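PDB 6OX6: Tas1 from Pseudomonas aeruginosa, which pyrophosphorylates adenosine nucleotides to make (p)ppApp as a type VI secretion toxin, depleting ADP and ATP and so disrupting central metabolism in competitor cells. Local coordinates for residues 309-314 with 380-385; 250-255 with 356-361; 341-346 with 421-426. All coordinates share one frame; numbering follows the deposited sequence.

Contact 1 (309-314 with 380-385)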
loop_
_atom_site.group_PDB
_atom_site.type_symbol
_atom_site.label_atom_id
_atom_site.label_comp_id
_atom_site.label_asym_id
_atom_site.label_seq_id
_atom_site.Cartn_x
_atom_site.Cartn_y
_atom_site.Cartn_z
ATOM N N ARG A 309 9.302 -8.298 2.946
ATOM C CA ARG A 309 8.492 -7.983 1.781
ATOM C C ARG A 309 9.215 -8.411 0.519
ATOM O O ARG A 309 10.442 -8.492 0.491
ATOM C CB ARG A 309 8.166 -6.489 1.736
ATOM C CG ARG A 309 9.371 -5.598 1.601
ATOM C CD ARG A 309 8.919 -4.199 1.218
ATOM N NE ARG A 309 10.058 -3.362 0.871
ATOM C CZ ARG A 309 10.652 -3.373 -0.321
ATOM N NH1 ARG A 309 10.193 -4.160 -1.295
ATOM N NH2 ARG A 309 11.701 -2.591 -0.536
ATOM N N ASN A 310 8.446 -8.676 -0.535
ATOM C CA ASN A 310 9.045 -8.833 -1.850
ATOM C C ASN A 310 8.011 -8.481 -2.912
ATOM O O ASN A 310 6.875 -8.106 -2.613
ATOM C CB ASN A 310 9.623 -10.238 -2.060
ATOM C CG ASN A 310 8.617 -11.326 -1.821
ATOM O OD1 ASN A 310 7.531 -11.324 -2.410
ATOM N ND2 ASN A 310 9.001 -12.321 -1.016
ATOM N N THR A 311 8.434 -8.555 -4.158
ATOM C CA THR A 311 7.599 -8.232 -5.301
ATOM C C THR A 311 7.681 -9.379 -6.295
ATOM O O THR A 311 8.778 -9.866 -6.601
ATOM C CB THR A 311 8.052 -6.911 -5.991
ATOM O OG1 THR A 311 8.105 -5.841 -5.035
ATOM C CG2 THR A 311 7.091 -6.517 -7.096
ATOM N N ILE A 312 6.531 -9.791 -6.816
ATOM C CA ILE A 312 6.481 -10.759 -7.898
ATOM C C ILE A 312 6.162 -10.019 -9.190
ATOM O O ILE A 312 5.155 -9.307 -9.288
ATOM C CB ILE A 312 5.458 -11.862 -7.616
ATOM C CG1 ILE A 312 5.825 -12.602 -6.325
ATOM C CG2 ILE A 312 5.372 -12.795 -8.793
ATOM C CD1 ILE A 312 4.789 -13.634 -5.880
ATOM N N ILE A 313 7.034 -10.153 -10.175
ATOM C CA ILE A 313 6.850 -9.494 -11.464
ATOM C C ILE A 313 6.505 -10.581 -12.462
ATOM O O ILE A 313 7.300 -11.503 -12.678
ATOM C CB ILE A 313 8.100 -8.706 -11.898
ATOM C CG1 ILE A 313 8.442 -7.625 -10.868
ATOM C CG2 ILE A 313 7.929 -8.091 -13.292
ATOM C CD1 ILE A 313 9.532 -8.051 -9.900
ATOM N N VAL A 314 5.308 -10.498 -13.043
ATOM C CA VAL A 314 4.869 -11.443 -14.064
ATOM C C VAL A 314 4.185 -10.642 -15.157
ATOM O O VAL A 314 3.851 -9.472 -14.978
ATOM C CB VAL A 314 3.928 -12.530 -13.496
ATOM C CG1 VAL A 314 4.713 -13.535 -12.635
ATOM C CG2 VAL A 314 2.804 -11.897 -12.672
ATOM N N ARG A 380 14.799 -0.733 -12.811
ATOM C CA ARG A 380 15.869 -1.604 -13.285
ATOM C C ARG A 380 16.159 -2.706 -12.280
ATOM O O ARG A 380 16.436 -3.843 -12.670
ATOM C CB ARG A 380 17.150 -0.823 -13.577
ATOM C CG ARG A 380 17.100 -0.001 -14.847
ATOM C CD ARG A 380 18.476 0.570 -15.175
ATOM N NE ARG A 380 18.457 1.223 -16.470
ATOM C CZ ARG A 380 18.609 0.582 -17.623
ATOM N NH1 ARG A 380 18.803 -0.736 -17.630
ATOM N NH2 ARG A 380 18.557 1.256 -18.766
ATOM N N ILE A 381 16.110 -2.392 -10.988
ATOM C CA ILE A 381 16.320 -3.427 -9.984
ATOM C C ILE A 381 15.161 -4.419 -9.989
ATOM O O ILE A 381 15.371 -5.639 -9.972
ATOM C CB ILE A 381 16.502 -2.801 -8.598
ATOM C CG1 ILE A 381 17.691 -1.848 -8.581
ATOM C CG2 ILE A 381 16.646 -3.882 -7.539
ATOM C CD1 ILE A 381 17.875 -1.163 -7.251
ATOM N N LEU A 382 13.920 -3.916 -10.001
ATOM C CA LEU A 382 12.767 -4.819 -9.943
ATOM C C LEU A 382 12.684 -5.712 -11.176
ATOM O O LEU A 382 12.380 -6.902 -11.065
ATOM C CB LEU A 382 11.477 -4.027 -9.809
ATOM C CG LEU A 382 11.325 -3.246 -8.516
ATOM C CD1 LEU A 382 10.001 -2.487 -8.475
ATOM C CD2 LEU A 382 11.435 -4.215 -7.350
ATOM N N LEU A 383 12.871 -5.135 -12.369
ATOM C CA LEU A 383 12.670 -5.872 -13.612
ATOM C C LEU A 383 13.930 -6.542 -14.121
ATOM O O LEU A 383 13.841 -7.430 -14.979
ATOM C CB LEU A 383 12.158 -4.946 -14.722
ATOM C CG LEU A 383 10.957 -4.054 -14.395
ATOM C CD1 LEU A 383 10.568 -3.275 -15.649
ATOM C CD2 LEU A 383 9.781 -4.869 -13.892
ATOM N N GLY A 384 15.092 -6.131 -13.637
ATOM C CA GLY A 384 16.318 -6.453 -14.314
ATOM C C GLY A 384 16.557 -5.511 -15.479
ATOM O O GLY A 384 15.644 -4.882 -16.016
ATOM N N ASN A 385 17.829 -5.416 -15.866
ATOM C CA ASN A 385 18.229 -4.466 -16.895
ATOM C C ASN A 385 17.583 -4.789 -18.232
ATOM O O ASN A 385 17.130 -3.882 -18.935
ATOM C CB ASN A 385 19.749 -4.446 -17.020
ATOM C CG ASN A 385 20.396 -3.551 -15.980
ATOM O OD1 ASN A 385 19.825 -2.523 -15.601
ATOM N ND2 ASN A 385 21.598 -3.924 -15.522
#
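Behind Leu382 and Leu383, the two leucines that receive Ile313, the end of their helix is tied by a bond from Arg380 NH1 to Asn385 OD1 (2.9 Å). The N-H points at the oxygen at 147°, and the donor stands 42° above the carbonyl plane of the amide. Arg380 also forms salt bridges with Glu376 and Asp389, so one guanidinium links helix 376-383 to helix 385-393 across Gly384, whose positive phi lets the chain change direction.

The contact itself is apolar, apart from the helix backbone that Ile313 probes. Its CD1 comes to 3.3 Å from Leu382 O, with CG1 behind it. A chi2 of 98°, well away from a staggered value, brings CD1 close to this carbonyl, consistent with a close fit. Strand 308-313 runs inside a mixed five-stranded sheet, between 277-280 and 359-365, and its side chains alternate between the two faces: Thr311 and Ile313 look toward helix 376-383, whereas Asn310 and Ile312 pack on helix 256-273. Such a helix-flanked sheet is consistent with the synthetase fold of RelA-SpoT homologues.

The other branch of Ile313 meets the second leucine. CG2, anti to the backbone N, touches Leu383 CD2 at 3.8 Å, and the two side chains cross at about a right angle. Leu382 presents more surface to the strand than Leu383 does, though its side chain stays a little farther off, CD2 standing 4.4 Å from Thr311 OG1. Ile370 of helix 367-373 touches Ile313, Leu382 and Leu383, and Ala279 of the neighbouring strand touches Ile313 and Leu382.

Contact 2 (250-255 with 356-361)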
loop_
_atom_site.group_PDB
_atom_site.type_symbol
_atom_site.label_atom_id
_atom_site.label_comp_id
_atom_site.label_asym_id
_atom_site.label_seq_id
_atom_site.Cartn_x
_atom_site.Cartn_y
_atom_site.Cartn_z
ATOM N N GLU A 250 11.568 -5.355 19.650
ATOM C CA GLU A 250 12.614 -6.309 19.298
ATOM C C GLU A 250 12.074 -7.725 19.205
ATOM O O GLU A 250 12.549 -8.515 18.381
ATOM C CB GLU A 250 13.760 -6.251 20.308
ATOM C CG GLU A 250 15.015 -7.014 19.874
ATOM C CD GLU A 250 15.535 -6.574 18.519
ATOM O OE1 GLU A 250 15.646 -5.350 18.297
ATOM O OE2 GLU A 250 15.845 -7.449 17.681
ATOM N N LYS A 251 11.084 -8.067 20.027
ATOM C CA LYS A 251 10.470 -9.380 19.903
ATOM C C LYS A 251 9.856 -9.566 18.516
ATOM O O LYS A 251 10.018 -10.621 17.896
ATOM C CB LYS A 251 9.418 -9.580 20.999
ATOM C CG LYS A 251 8.706 -10.918 20.895
ATOM C CD LYS A 251 7.394 -10.982 21.667
ATOM C CE LYS A 251 7.159 -12.398 22.199
ATOM N NZ LYS A 251 6.078 -12.459 23.228
ATOM N N VAL A 252 9.163 -8.550 17.999
ATOM C CA VAL A 252 8.609 -8.676 16.655
ATOM C C VAL A 252 9.722 -8.667 15.615
ATOM O O VAL A 252 9.753 -9.512 14.710
ATOM C CB VAL A 252 7.579 -7.567 16.381
ATOM C CG1 VAL A 252 7.253 -7.535 14.893
ATOM C CG2 VAL A 252 6.308 -7.806 17.185
ATOM N N TYR A 253 10.669 -7.730 15.743
ATOM C CA TYR A 253 11.709 -7.565 14.725
ATOM C C TYR A 253 12.499 -8.849 14.480
ATOM O O TYR A 253 12.910 -9.108 13.340
ATOM C CB TYR A 253 12.653 -6.433 15.125
ATOM C CG TYR A 253 13.451 -5.832 13.975
ATOM C CD1 TYR A 253 14.737 -6.276 13.700
ATOM C CD2 TYR A 253 12.918 -4.808 13.173
ATOM C CE1 TYR A 253 15.481 -5.738 12.663
ATOM C CE2 TYR A 253 13.650 -4.260 12.132
ATOM C CZ TYR A 253 14.943 -4.729 11.882
ATOM O OH TYR A 253 15.699 -4.199 10.852
ATOM N N GLY A 254 12.691 -9.682 15.516
ATOM C CA GLY A 254 13.521 -10.867 15.373
ATOM C C GLY A 254 12.891 -11.986 14.570
ATOM O O GLY A 254 13.604 -12.897 14.121
ATOM N N LYS A 255 11.569 -11.945 14.375
ATOM C CA LYS A 255 10.958 -12.933 13.500
ATOM C C LYS A 255 11.051 -12.548 12.030
ATOM O O LYS A 255 10.667 -13.349 11.167
ATOM C CB LYS A 255 9.491 -13.176 13.888
ATOM C CG LYS A 255 9.277 -13.629 15.347
ATOM C CD LYS A 255 8.536 -12.583 16.175
ATOM C CE LYS A 255 7.928 -13.178 17.447
ATOM N NZ LYS A 255 8.814 -14.214 18.018
ATOM N N ALA A 356 6.407 -17.715 11.362
ATOM C CA ALA A 356 7.202 -17.055 12.388
ATOM C C ALA A 356 6.389 -16.112 13.266
ATOM O O ALA A 356 6.941 -15.567 14.232
ATOM C CB ALA A 356 8.352 -16.284 11.746
ATOM N N GLY A 357 5.110 -15.890 12.948
ATOM C CA GLY A 357 4.241 -15.095 13.787
ATOM C C GLY A 357 4.175 -13.623 13.451
ATOM O O GLY A 357 3.707 -12.834 14.286
ATOM N N ILE A 358 4.657 -13.218 12.281
ATOM C CA ILE A 358 4.507 -11.836 11.830
ATOM C C ILE A 358 4.080 -11.849 10.372
ATOM O O ILE A 358 4.253 -12.850 9.656
ATOM C CB ILE A 358 5.810 -11.020 12.002
ATOM C CG1 ILE A 358 6.887 -11.545 11.067
ATOM C CG2 ILE A 358 6.228 -10.941 13.471
ATOM C CD1 ILE A 358 7.752 -10.448 10.530
ATOM N N PRO A 359 3.503 -10.753 9.903
ATOM C CA PRO A 359 3.047 -10.703 8.512
ATOM C C PRO A 359 4.187 -10.457 7.533
ATOM O O PRO A 359 5.187 -9.798 7.835
ATOM C CB PRO A 359 2.033 -9.546 8.502
ATOM C CG PRO A 359 1.640 -9.360 9.943
ATOM C CD PRO A 359 2.894 -9.705 10.730
ATOM N N GLY A 360 4.049 -11.054 6.356
ATOM C CA GLY A 360 4.905 -10.744 5.230
ATOM C C GLY A 360 4.074 -10.086 4.145
ATOM O O GLY A 360 2.882 -10.360 4.015
ATOM N N GLU A 361 4.707 -9.207 3.383
ATOM C CA GLU A 361 4.066 -8.496 2.276
ATOM C C GLU A 361 4.561 -9.048 0.946
ATOM O O GLU A 361 5.768 -9.093 0.707
ATOM C CB GLU A 361 4.359 -6.994 2.324
ATOM C CG GLU A 361 3.975 -6.271 1.026
ATOM C CD GLU A 361 4.390 -4.787 0.981
ATOM O OE1 GLU A 361 5.518 -4.468 0.498
ATOM O OE2 GLU A 361 3.579 -3.933 1.414
#
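Lys255 lays its aliphatic chain alongside the carbonyl of Ala356, with CG nearest at 3.2 Å from Ala356 O. CB lies 3.5 Å from that same oxygen, and CD and CE follow at longer range, so the methylenes pass the carbonyl in succession. The bend that makes this possible is at chi2, 113°, which turns the outer part of the chain from the direction in which CB set out. On the other side of the encounter Ala356 offers its methyl, CB, to Lys255 CB at 3.9 Å.

Ile358 fills the space between this lysine and the preceding helical turn. Its CG2 is shared: Val252 CG1 approaches it to 3.8 Å and Lys255 CD to 3.9 Å, both side chains running obliquely to that of the isoleucine. With chi1 at 67°, CG1 sits between the backbone N and the carbonyl carbon, and the ethyl branch ends near the backbone of Lys255, CD1 being 4.2 Å from Lys255 O.

A second shell surrounds these groups. The backbone bond from Lys255 N to Val252 O sets the spacing of the two residues that meet Ile358, and the one from Gly254 N to Glu250 O belongs to the same turn of chain. Thr302 and Leu307 pack on Val252, while Ala258 and Ala259 of helix 256-273 back Ala356 and Ile358. Within the loop, Gly357 takes a positive phi that suits glycine, and Thr354 OG1 bonds to Ile358 O. Farther along, Gly360 pairs with Met352. The whole is the connecting loop of a beta-hairpin, between antiparallel neighbours 347-353 and 359-365, packed against the junction of helices 249-253 and 256-273.

Contact 3 (341-346 with 421-426)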
loop_
_atom_site.group_PDB
_atom_site.type_symbol
_atom_site.label_atom_id
_atom_site.label_comp_id
_atom_site.label_asym_id
_atom_site.label_seq_id
_atom_site.Cartn_x
_atom_site.Cartn_y
_atom_site.Cartn_z
ATOM N N ASP A 341 -9.031 3.508 -7.448
ATOM C CA ASP A 341 -7.932 4.305 -6.921
ATOM C C ASP A 341 -7.968 5.727 -7.506
ATOM O O ASP A 341 -7.942 5.880 -8.738
ATOM C CB ASP A 341 -6.630 3.597 -7.275
ATOM C CG ASP A 341 -5.391 4.395 -6.894
ATOM O OD1 ASP A 341 -5.459 5.299 -6.029
ATOM O OD2 ASP A 341 -4.324 4.088 -7.453
ATOM N N PRO A 342 -8.003 6.780 -6.671
ATOM C CA PRO A 342 -8.003 8.147 -7.224
ATOM C C PRO A 342 -6.814 8.422 -8.119
ATOM O O PRO A 342 -6.896 9.276 -9.013
ATOM C CB PRO A 342 -7.954 9.040 -5.973
ATOM C CG PRO A 342 -8.358 8.158 -4.837
ATOM C CD PRO A 342 -7.879 6.793 -5.196
ATOM N N LEU A 343 -5.705 7.727 -7.902
ATOM C CA LEU A 343 -4.514 7.904 -8.713
ATOM C C LEU A 343 -4.422 6.922 -9.882
ATOM O O LEU A 343 -3.446 6.978 -10.622
ATOM C CB LEU A 343 -3.266 7.769 -7.839
ATOM C CG LEU A 343 -3.194 8.664 -6.580
ATOM C CD1 LEU A 343 -1.764 8.569 -5.964
ATOM C CD2 LEU A 343 -3.562 10.084 -6.836
ATOM N N GLY A 344 -5.391 6.033 -10.064
ATOM C CA GLY A 344 -5.432 5.202 -11.264
ATOM C C GLY A 344 -4.392 4.107 -11.341
ATOM O O GLY A 344 -4.213 3.507 -12.411
ATOM N N TYR A 345 -3.734 3.792 -10.234
ATOM C CA TYR A 345 -2.751 2.726 -10.230
ATOM C C TYR A 345 -3.460 1.367 -10.307
ATOM O O TYR A 345 -4.647 1.243 -9.991
ATOM C CB TYR A 345 -1.879 2.845 -8.968
ATOM C CG TYR A 345 -0.767 1.810 -8.831
ATOM C CD1 TYR A 345 -0.757 0.920 -7.769
ATOM C CD2 TYR A 345 0.252 1.724 -9.774
ATOM C CE1 TYR A 345 0.253 -0.040 -7.636
ATOM C CE2 TYR A 345 1.268 0.785 -9.655
ATOM C CZ TYR A 345 1.259 -0.086 -8.575
ATOM O OH TYR A 345 2.235 -1.032 -8.433
ATOM N N SER A 346 -2.741 0.348 -10.795
ATOM C CA SER A 346 -3.248 -1.022 -10.747
ATOM C C SER A 346 -2.129 -1.970 -10.341
ATOM O O SER A 346 -0.953 -1.706 -10.589
ATOM C CB SER A 346 -3.866 -1.475 -12.091
ATOM O OG SER A 346 -2.982 -1.227 -13.170
ATOM N N ALA A 421 -6.734 17.923 -9.382
ATOM C CA ALA A 421 -5.967 18.039 -10.626
ATOM C C ALA A 421 -4.800 17.054 -10.672
ATOM O O ALA A 421 -4.466 16.528 -11.742
ATOM C CB ALA A 421 -5.445 19.463 -10.816
ATOM N N ILE A 422 -4.152 16.803 -9.537
ATOM C CA ILE A 422 -3.023 15.871 -9.534
ATOM C C ILE A 422 -3.512 14.450 -9.755
ATOM O O ILE A 422 -2.935 13.684 -10.540
ATOM C CB ILE A 422 -2.234 16.015 -8.220
ATOM C CG1 ILE A 422 -1.748 17.463 -8.083
ATOM C CG2 ILE A 422 -1.038 15.058 -8.188
ATOM C CD1 ILE A 422 -1.011 17.729 -6.783
ATOM N N ALA A 423 -4.598 14.083 -9.092
ATOM C CA ALA A 423 -5.136 12.748 -9.269
ATOM C C ALA A 423 -5.549 12.507 -10.719
ATOM O O ALA A 423 -5.334 11.416 -11.260
ATOM C CB ALA A 423 -6.316 12.557 -8.319
ATOM N N GLU A 424 -6.103 13.529 -11.378
ATOM C CA GLU A 424 -6.498 13.371 -12.772
ATOM C C GLU A 424 -5.288 13.128 -13.669
ATOM O O GLU A 424 -5.343 12.280 -14.560
ATOM C CB GLU A 424 -7.290 14.591 -13.252
ATOM C CG GLU A 424 -7.999 14.380 -14.579
ATOM C CD GLU A 424 -9.145 15.365 -14.780
ATOM O OE1 GLU A 424 -9.520 15.641 -15.948
ATOM O OE2 GLU A 424 -9.655 15.877 -13.754
ATOM N N LYS A 425 -4.190 13.823 -13.390
ATOM C CA LYS A 425 -2.966 13.667 -14.165
ATOM C C LYS A 425 -2.379 12.271 -13.995
ATOM O O LYS A 425 -1.793 11.716 -14.924
ATOM C CB LYS A 425 -1.935 14.720 -13.751
ATOM C CG LYS A 425 -2.474 16.141 -13.715
ATOM C CD LYS A 425 -2.183 16.871 -15.015
ATOM C CE LYS A 425 -2.572 18.338 -14.925
ATOM N NZ LYS A 425 -1.590 19.123 -14.127
ATOM N N SER A 426 -2.544 11.707 -12.803
ATOM C CA SER A 426 -2.019 10.375 -12.501
ATOM C C SER A 426 -2.833 9.298 -13.195
ATOM O O SER A 426 -2.267 8.391 -13.826
ATOM C CB SER A 426 -1.999 10.167 -10.988
ATOM O OG SER A 426 -1.452 8.891 -10.659
#
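Ser426 and Leu343 form the tight heart of this contact, joined by a hydrogen bond from Ser426 OG to Leu343 O of 2.8 Å. The hydroxyl arrives in the carbonyl plane on a lone pair, at a C=O...donor angle of 128°. With OG anti to its own backbone N, chi1 -178°, the serine reaches out from the helix, and Leu343 CB packs 3.5 Å from the same oxygen. One turn earlier, Ala423 presents its small surface to the loop: Leu343 CD2 rests 3.9 Å from Ala423 CA, and Pro342 O comes to 3.4 Å from Ala423 CB. Pro342 O also accepts a hydrogen bond from Arg427, so the helix meets successive carbonyls of the loop.

Asp341 keeps the loop in shape from behind. Its OD1 accepts from Leu343 N (3.1 Å, N-H...O angle 163°) and its OD2 from Tyr345 N (2.9 Å), each met from above the carboxylate plane. The carboxylate has a further partner in Arg60 of the immunity protein Pa14_01140, in a salt bridge.

By comparison the far side of the helix is loose: Ala421, Glu424 and Lys425 are exposed to solvent, and the CB of Glu424 points away from the loop. Ile422 packs instead on Asp408 of helix 402-410. What docks on helix 419-435 is thus a type I beta turn, Asp341 to Gly344, reinforced by an Asx turn, and the same turn forms part of the surface bound by the immunity protein.

How the contacts relate
Contacts 1 and 2 share the mixed sheet: their strands, 308-313 and 359-365, are neighbours in it, and Asn310 N probably bonds to Glu361 O where the two meet. Their centres are about 23 Å apart. Contact 3 lies about 23 Å from the centre of contact 1 and about 33 Å from that of contact 2, with contacts 2 and 3 on opposite sides of the chain's centre. Along the chain the first segments come in the order 250-255, 309-314, 341-346, and the second in the order 356-361, 380-385, 421-426, so every pair crosses. Later parts of the modelled region therefore return to earlier ones, consistent with one compact domain.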